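Local coordinates for spore germination lipase LipC (PDB 6NKD), which probably hydrolyses lipid esters as a GDSL-family lipase of the SGNH hydrolase clan, related to lipases that act in spore germination, at residues 8-13 / 76-81. Residues are numbered along the deposited sequence; the frame is centred on the assembly and turned at random.
Sequences LGDSLT and TITGCG
Thr78 OG1 lies between Asp10, in the link after strand 3-9, and Thr13, in the helix 11-14 that follows. This OG1, lodged between the backbone N and the carbonyl carbon (chi1 66°), donates to Asp10 OD2 over 2.7 Å, meeting the carboxylate on its anti side and 30° out of its plane. The two side chains run obliquely to each other, and the same Asp10 OD2 takes a weak capping bond from Leu12 N, so one carboxylate oxygen ties the start of helix 11-14 to Thr78. Thr13 OG1 lies 2.8 Å from Thr78 OG1, with Leu8 O as an alternative, weaker acceptor for its proton, while the Thr78 methyl CG2 sits 3.5 Å from Thr13 OG1. Gly9 pairs with Thr78 in the backbone register, CA to CA 4.3 Å. Next to it the backbones pair in parallel, Leu8 with Ile77, Leu8 N bonding to Thr76 O and Thr78 N to Leu8 O just past the strand end. Ser11, the probable nucleophile of the GDSL motif, does not touch 76-81 and hydrogen-bonds through OG to His189 NE2. Strands 3-9 and 74-77 are adjacent in the central parallel sheet, with helix 25-37 packing on Thr78 through Phe25 and strand 41-47 flanking Thr13.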
loop_
_atom_site.group_PDB
_atom_site.type_symbol
_atom_site.label_atom_id
_atom_site.label_comp_id
_atom_site.label_asym_id
_atom_site.label_seq_id
_atom_site.Cartn_x
_atom_site.Cartn_y
_atom_site.Cartn_z
ATOM N N LEU A 8 3.956 -6.259 19.484
ATOM C CA LEU A 8 5.212 -5.954 18.821
ATOM C C LEU A 8 5.607 -7.127 17.938
ATOM O O LEU A 8 5.316 -8.282 18.256
ATOM C CB LEU A 8 6.324 -5.675 19.841
ATOM C CG LEU A 8 5.894 -4.940 21.111
ATOM C CD1 LEU A 8 6.789 -5.324 22.277
ATOM C CD2 LEU A 8 5.907 -3.436 20.890
ATOM N N GLY A 9 6.262 -6.827 16.825
ATOM C CA GLY A 9 6.772 -7.892 15.984
ATOM C C GLY A 9 6.954 -7.432 14.548
ATOM O O GLY A 9 7.101 -6.242 14.273
ATOM N N ASP A 10 6.937 -8.416 13.649
ATOM C CA ASP A 10 7.243 -8.192 12.243
ATOM C C ASP A 10 5.978 -8.184 11.395
ATOM O O ASP A 10 4.976 -7.567 11.769
ATOM C CB ASP A 10 8.227 -9.257 11.747
ATOM C CG ASP A 10 7.765 -10.674 12.054
ATOM O OD1 ASP A 10 8.426 -11.629 11.589
ATOM O OD2 ASP A 10 6.736 -10.837 12.744
ATOM N N SER A 11 6.013 -8.867 10.248
ATOM C CA SER A 11 4.880 -8.829 9.328
ATOM C C SER A 11 3.668 -9.563 9.887
ATOM O O SER A 11 2.532 -9.244 9.519
ATOM C CB SER A 11 5.281 -9.420 7.976
ATOM O OG SER A 11 5.840 -10.713 8.125
ATOM N N LEU A 12 3.883 -10.542 10.768
ATOM C CA LEU A 12 2.754 -11.261 11.353
ATOM C C LEU A 12 1.908 -10.340 12.221
ATOM O O LEU A 12 0.673 -10.368 12.149
ATOM C CB LEU A 12 3.250 -12.457 12.166
ATOM C CG LEU A 12 4.103 -13.514 11.455
ATOM C CD1 LEU A 12 4.164 -14.793 12.279
ATOM C CD2 LEU A 12 3.577 -13.793 10.056
ATOM N N THR A 13 2.556 -9.513 13.047
ATOM C CA THR A 13 1.822 -8.550 13.862
ATOM C C THR A 13 1.168 -7.479 12.997
ATOM O O THR A 13 0.111 -6.949 13.361
ATOM C CB THR A 13 2.758 -7.916 14.894
ATOM O OG1 THR A 13 3.416 -8.946 15.641
ATOM C CG2 THR A 13 1.982 -7.026 15.858
ATOM N N THR A 76 2.249 -9.302 23.101
ATOM C CA THR A 76 2.540 -10.350 22.134
ATOM C C THR A 76 3.739 -9.940 21.293
ATOM O O THR A 76 3.867 -8.773 20.905
ATOM C CB THR A 76 1.340 -10.637 21.227
ATOM O OG1 THR A 76 0.898 -9.420 20.613
ATOM C CG2 THR A 76 0.202 -11.246 22.029
ATOM N N ILE A 77 4.621 -10.898 21.018
ATOM C CA ILE A 77 5.853 -10.643 20.282
ATOM C C ILE A 77 5.986 -11.677 19.172
ATOM O O ILE A 77 5.793 -12.875 19.406
ATOM C CB ILE A 77 7.090 -10.678 21.199
ATOM C CG1 ILE A 77 6.924 -9.698 22.363
ATOM C CG2 ILE A 77 8.348 -10.349 20.410
ATOM C CD1 ILE A 77 8.108 -9.656 23.300
ATOM N N THR A 78 6.305 -11.210 17.968
ATOM C CA THR A 78 6.642 -12.075 16.848
ATOM C C THR A 78 7.996 -11.656 16.294
ATOM O O THR A 78 8.428 -10.514 16.469
ATOM C CB THR A 78 5.585 -12.021 15.731
ATOM O OG1 THR A 78 5.579 -10.719 15.132
ATOM C CG2 THR A 78 4.205 -12.323 16.285
ATOM N N GLY A 79 8.665 -12.588 15.632
ATOM C CA GLY A 79 9.951 -12.280 15.041
ATOM C C GLY A 79 10.671 -13.534 14.604
ATOM O O GLY A 79 10.188 -14.658 14.778
ATOM N N CYS A 80 11.849 -13.309 14.018
ATOM C CA CYS A 80 12.788 -14.305 13.507
ATOM C C CYS A 80 12.255 -15.069 12.300
ATOM O O CYS A 80 12.954 -15.957 11.794
ATOM C CB CYS A 80 13.214 -15.314 14.585
ATOM S SG CYS A 80 14.869 -16.011 14.375
ATOM N N GLY A 81 11.052 -14.755 11.814
ATOM C CA GLY A 81 10.535 -15.447 10.644
ATOM C C GLY A 81 11.317 -15.146 9.377
ATOM O O GLY A 81 11.519 -16.029 8.540
#